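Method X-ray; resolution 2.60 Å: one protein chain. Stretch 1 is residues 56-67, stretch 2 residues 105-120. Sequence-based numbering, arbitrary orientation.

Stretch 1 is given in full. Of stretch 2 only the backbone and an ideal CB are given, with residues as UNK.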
# COMPACT_ATOMS: atom_id res chain seq x y z
N PRO A 56 3.71 7.52 -12.96
CA PRO A 56 4.78 7.07 -12.06
C PRO A 56 5.67 6.02 -12.71
O PRO A 56 5.21 5.34 -13.63
CB PRO A 56 4.03 6.43 -10.88
CG PRO A 56 2.63 6.93 -10.99
CD PRO A 56 2.37 7.19 -12.44
N ASP A 57 6.91 5.90 -12.25
CA ASP A 57 7.79 4.80 -12.65
C ASP A 57 7.48 3.60 -11.77
O ASP A 57 7.49 2.46 -12.23
CB ASP A 57 9.27 5.17 -12.47
CG ASP A 57 9.71 6.29 -13.40
OD1 ASP A 57 9.55 6.15 -14.63
OD2 ASP A 57 10.26 7.30 -12.90
N VAL A 58 7.20 3.88 -10.50
CA VAL A 58 6.91 2.85 -9.52
C VAL A 58 5.63 3.14 -8.72
O VAL A 58 5.49 4.20 -8.12
CB VAL A 58 8.05 2.75 -8.52
CG1 VAL A 58 7.74 1.70 -7.48
CG2 VAL A 58 9.33 2.43 -9.24
N ILE A 59 4.73 2.17 -8.69
CA ILE A 59 3.57 2.22 -7.80
C ILE A 59 3.63 1.08 -6.79
O ILE A 59 3.61 -0.10 -7.14
CB ILE A 59 2.23 2.09 -8.57
CG1 ILE A 59 2.11 3.18 -9.62
CG2 ILE A 59 1.07 2.12 -7.59
CD1 ILE A 59 0.96 2.97 -10.56
N VAL A 60 3.70 1.44 -5.52
CA VAL A 60 3.47 0.50 -4.46
C VAL A 60 2.05 0.73 -3.95
O VAL A 60 1.68 1.85 -3.58
CB VAL A 60 4.45 0.70 -3.32
CG1 VAL A 60 4.05 -0.14 -2.13
CG2 VAL A 60 5.85 0.34 -3.78
N VAL A 61 1.25 -0.34 -3.97
CA VAL A 61 -0.10 -0.32 -3.44
C VAL A 61 -0.11 -1.11 -2.15
O VAL A 61 0.13 -2.30 -2.16
CB VAL A 61 -1.15 -0.85 -4.48
CG1 VAL A 61 -0.73 -2.19 -5.06
CG2 VAL A 61 -2.53 -0.95 -3.87
N ALA A 62 -0.35 -0.44 -1.03
CA ALA A 62 -0.37 -1.08 0.27
C ALA A 62 -1.78 -1.24 0.86
O ALA A 62 -2.63 -0.37 0.71
CB ALA A 62 0.50 -0.33 1.23
N ASP A 63 -2.01 -2.37 1.54
CA ASP A 63 -3.33 -2.69 2.09
C ASP A 63 -3.23 -3.60 3.30
O ASP A 63 -2.30 -4.37 3.42
CB ASP A 63 -4.22 -3.38 1.05
CG ASP A 63 -5.70 -3.21 1.35
OD1 ASP A 63 -6.02 -2.49 2.32
OD2 ASP A 63 -6.55 -3.79 0.61
N ALA A 64 -4.19 -3.50 4.21
CA ALA A 64 -4.38 -4.50 5.24
C ALA A 64 -4.85 -5.78 4.57
O ALA A 64 -5.59 -5.75 3.59
CB ALA A 64 -5.40 -4.04 6.26
N MSE A 65 -4.41 -6.93 5.08
CA MSE A 65 -5.05 -8.17 4.67
C MSE A 65 -5.31 -9.05 5.88
O MSE A 65 -4.39 -9.38 6.63
CB MSE A 65 -4.27 -8.90 3.58
CG MSE A 65 -2.79 -8.87 3.77
SE MSE A 65 -1.89 -9.67 2.25
CE MSE A 65 -0.24 -10.32 3.14
N SER A 66 -6.58 -9.37 6.09
CA SER A 66 -7.01 -9.97 7.35
C SER A 66 -7.12 -11.50 7.28
O SER A 66 -7.04 -12.09 6.20
CB SER A 66 -8.32 -9.34 7.87
OG SER A 66 -9.24 -9.09 6.82
N GLY A 67 -7.29 -12.10 8.46
CA GLY A 67 -7.30 -13.54 8.64
C GLY A 67 -7.22 -13.95 10.11
O GLY A 67 -7.07 -13.11 10.99
N UNK A 105 4.31 -0.40 -15.19
CA UNK A 105 4.90 -1.74 -15.22
C UNK A 105 5.40 -2.19 -13.83
O UNK A 105 5.09 -3.30 -13.38
CB UNK A 105 6.06 -1.77 -16.22
N UNK A 106 6.18 -1.33 -13.18
CA UNK A 106 6.55 -1.55 -11.79
C UNK A 106 5.40 -1.33 -10.81
O UNK A 106 5.45 -0.40 -10.01
CB UNK A 106 7.71 -0.63 -11.42
N UNK A 107 4.39 -2.20 -10.86
CA UNK A 107 3.38 -2.23 -9.82
C UNK A 107 3.72 -3.27 -8.76
O UNK A 107 3.69 -4.47 -9.01
CB UNK A 107 2.00 -2.52 -10.42
N UNK A 108 4.01 -2.79 -7.57
CA UNK A 108 4.37 -3.65 -6.47
C UNK A 108 3.25 -3.69 -5.44
O UNK A 108 2.77 -2.65 -5.01
CB UNK A 108 5.68 -3.18 -5.83
N UNK A 109 2.85 -4.90 -5.03
CA UNK A 109 1.90 -5.07 -3.93
C UNK A 109 2.60 -5.23 -2.58
O UNK A 109 3.60 -5.92 -2.48
CB UNK A 109 1.01 -6.28 -4.19
N UNK A 110 2.08 -4.56 -1.56
CA UNK A 110 2.56 -4.71 -0.19
C UNK A 110 1.41 -5.01 0.78
O UNK A 110 0.71 -4.09 1.20
CB UNK A 110 3.30 -3.44 0.25
N UNK A 111 1.24 -6.28 1.15
CA UNK A 111 0.17 -6.69 2.04
C UNK A 111 0.63 -6.78 3.48
O UNK A 111 1.67 -7.36 3.77
CB UNK A 111 -0.40 -8.04 1.59
N UNK A 112 -0.14 -6.19 4.39
CA UNK A 112 0.18 -6.19 5.80
C UNK A 112 -0.92 -6.95 6.47
O UNK A 112 -2.07 -6.53 6.46
CB UNK A 112 0.33 -4.78 6.37
N UNK A 113 -0.59 -8.10 7.02
CA UNK A 113 -1.62 -8.96 7.54
C UNK A 113 -2.09 -8.43 8.88
O UNK A 113 -1.27 -7.96 9.69
CB UNK A 113 -1.12 -10.40 7.66
N UNK A 114 -3.41 -8.45 9.09
CA UNK A 114 -4.01 -7.99 10.33
C UNK A 114 -4.94 -9.05 10.87
O UNK A 114 -5.42 -9.87 10.12
CB UNK A 114 -4.76 -6.67 10.12
N UNK A 115 -5.16 -9.07 12.17
CA UNK A 115 -6.16 -9.93 12.79
C UNK A 115 -7.58 -9.46 12.46
O UNK A 115 -7.95 -8.30 12.71
CB UNK A 115 -5.96 -9.97 14.31
N UNK A 116 -8.37 -10.38 11.92
CA UNK A 116 -9.76 -10.14 11.56
C UNK A 116 -10.62 -9.58 12.70
O UNK A 116 -11.52 -8.78 12.48
CB UNK A 116 -10.38 -11.45 11.06
N UNK A 117 -10.34 -10.00 13.93
CA UNK A 117 -11.09 -9.50 15.07
C UNK A 117 -10.86 -8.00 15.22
O UNK A 117 -11.71 -7.28 15.76
CB UNK A 117 -10.69 -10.24 16.35
N UNK A 118 -9.71 -7.53 14.73
CA UNK A 118 -9.36 -6.12 14.82
C UNK A 118 -9.92 -5.23 13.70
O UNK A 118 -9.75 -4.01 13.73
CB UNK A 118 -7.84 -5.99 14.84
N UNK A 119 -10.60 -5.83 12.72
CA UNK A 119 -11.20 -5.04 11.66
C UNK A 119 -12.74 -5.10 11.61
O UNK A 119 -13.36 -4.55 10.69
CB UNK A 119 -10.63 -5.51 10.32
N UNK A 120 -13.35 -5.76 12.60
CA UNK A 120 -14.78 -6.05 12.57
C UNK A 120 -15.62 -5.02 13.29
O UNK A 120 -16.83 -5.10 13.30
CB UNK A 120 -15.04 -7.43 13.18

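The two stretches run as neighbouring parallel strands, and the backbone sets the frame. Stretch 1 offers N and O alternately from Ile59, Val61, Asp63 and Met65, and stretch 2 answers from its even positions from 106 to 114, whose side chains lie on the sheet face of Val58, Val60, Ala62 and Ala64. Positions 107, 109, 111 and 113 lie on the other face, with Ile59, Val61, Asp63 and Met65.

Position 105 points sideways with nothing of stretch 1 near its CB, so almost any residue would suit; it is Ser105. At 106 the ideal CB lies tight against Asp57 O, at 3.2 Å. A chain whose later atoms turn away from stretch 1 would suit, polar or charged types included. Lys106 fits: its end leads away, and its O accepts from Ile59 N at 3.0 Å.

Position 107 has extended angles, which beta-branched residues tolerate well, and its CB, 4.4 Å from Ile59 O, is not crowded; threonine, valine or isoleucine would suit. It is Thr107, whose CG2 lies 4.5 Å from Val61 CG1.

The CB of 108 sits beside Val60 CG2, with Val58 further along the same face, so a branched aliphatic such as valine, isoleucine or leucine would suit. Ile108 brings CD1 to 4.1 Å from Val58 CG1, while its N donates to Ile59 O at 2.8 Å.

At 109 the CB is 4.5 Å from Val61 CG1, and Asp63 and Met65 follow on that face. A large apolar chain, aliphatic or aromatic, could span them. Phe109, with chi1 in t, does so: CD1 is 4.0 Å from Val61 CG1, and SE of the selenomethionine Met65 meets the ring edge, 4.1 Å from CE2.

Position 110 faces Val60 CG1 and the small Ala62, which leaves room for a medium or large aliphatic. Leu110 places CB 4.1 Å from Val60 CG1; its N donates to Val61 O at 3.0 Å.

Position 111 is decided by a clash: an ideal CB would lie 2.3 Å from Met65 SE. With Met65 placed as it is, only glycine fits, although phi and psi are ordinary strand values. Gly111 lets the selenomethionine chain lie across the strand, with Met65 CE 3.6 Å from Gly111 O.

The CB of 112 lies 4.0 Å from Asp63 O, on the face of Ala64, and a beta-branched aliphatic suits the strand. Ile112 accepts at O from Met65 N at 2.7 Å.

At 113 the CB is 3.6 Å from Met65 O, so a small residue is comfortable. Ser113 is small, and its OG bonds elsewhere in the structure.

Position 114 shares its face with Ala64 and Ser66, inviting a compact aliphatic. Val114 sets CG2 3.8 Å from Ala64 CB.

Beyond, stretch 1 sets no requirement at 115, 117, 118 and 120, so many types would suit; they are Leu115, Glu117, Asn118 and Leu120. Position 116 points sideways and tolerates many types; Leu116 N donates to Gly67 O at 3.2 Å. Position 119 points toward Ser66, where a modest apolar group suits; it is Val119.

Stretch 2 (105-120) SKTIFLGISVLLENVL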
# COMPACT_ATOMS: atom_id res chain seq x y z
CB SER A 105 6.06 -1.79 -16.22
OG SER A 105 7.07 -0.87 -15.85
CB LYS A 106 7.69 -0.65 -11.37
CG LYS A 106 9.05 -1.26 -11.52
CD LYS A 106 9.09 -2.69 -11.01
CE LYS A 106 10.49 -3.27 -11.20
NZ LYS A 106 10.49 -4.75 -11.08
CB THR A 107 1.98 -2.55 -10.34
OG1 THR A 107 1.60 -1.58 -11.32
CG2 THR A 107 0.97 -2.53 -9.18
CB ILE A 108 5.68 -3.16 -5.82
CG1 ILE A 108 6.84 -3.38 -6.80
CG2 ILE A 108 5.92 -3.86 -4.49
CD1 ILE A 108 7.89 -2.33 -6.72
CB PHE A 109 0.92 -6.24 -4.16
CG PHE A 109 -0.10 -6.41 -3.05
CD1 PHE A 109 -1.19 -5.56 -2.94
CD2 PHE A 109 0.07 -7.38 -2.07
CE1 PHE A 109 -2.10 -5.69 -1.88
CE2 PHE A 109 -0.84 -7.52 -1.02
CZ PHE A 109 -1.92 -6.67 -0.92
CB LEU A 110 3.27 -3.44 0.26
CG LEU A 110 4.10 -3.47 1.56
CD1 LEU A 110 4.94 -2.23 1.66
CD2 LEU A 110 3.24 -3.62 2.81
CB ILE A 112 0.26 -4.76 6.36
CG1 ILE A 112 1.25 -3.93 5.55
CG2 ILE A 112 0.64 -4.74 7.84
CD1 ILE A 112 1.06 -2.42 5.71
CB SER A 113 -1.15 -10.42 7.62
OG SER A 113 -0.08 -10.59 8.52
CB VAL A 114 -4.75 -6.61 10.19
CG1 VAL A 114 -3.75 -5.47 10.03
CG2 VAL A 114 -5.70 -6.62 9.03
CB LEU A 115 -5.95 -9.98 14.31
CG LEU A 115 -4.63 -10.62 14.75
CD1 LEU A 115 -4.47 -10.62 16.25
CD2 LEU A 115 -4.53 -12.03 14.26
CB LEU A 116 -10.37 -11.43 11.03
CG LEU A 116 -11.88 -11.43 10.76
CD1 LEU A 116 -12.25 -10.73 9.47
CD2 LEU A 116 -12.40 -12.87 10.76
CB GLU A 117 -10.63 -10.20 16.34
CG GLU A 117 -9.27 -9.74 16.79
CD GLU A 117 -8.49 -10.81 17.54
OE1 GLU A 117 -8.42 -11.97 17.06
OE2 GLU A 117 -7.92 -10.46 18.60
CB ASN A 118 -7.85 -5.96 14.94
CG ASN A 118 -7.31 -6.42 16.28
OD1 ASN A 118 -6.23 -6.99 16.36
ND2 ASN A 118 -8.06 -6.17 17.34
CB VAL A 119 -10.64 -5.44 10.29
CG1 VAL A 119 -9.16 -5.52 10.35
CG2 VAL A 119 -11.20 -6.78 9.86
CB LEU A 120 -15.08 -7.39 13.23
CG LEU A 120 -14.73 -8.71 12.56
CD1 LEU A 120 -14.83 -9.79 13.61
CD2 LEU A 120 -15.67 -9.00 11.38
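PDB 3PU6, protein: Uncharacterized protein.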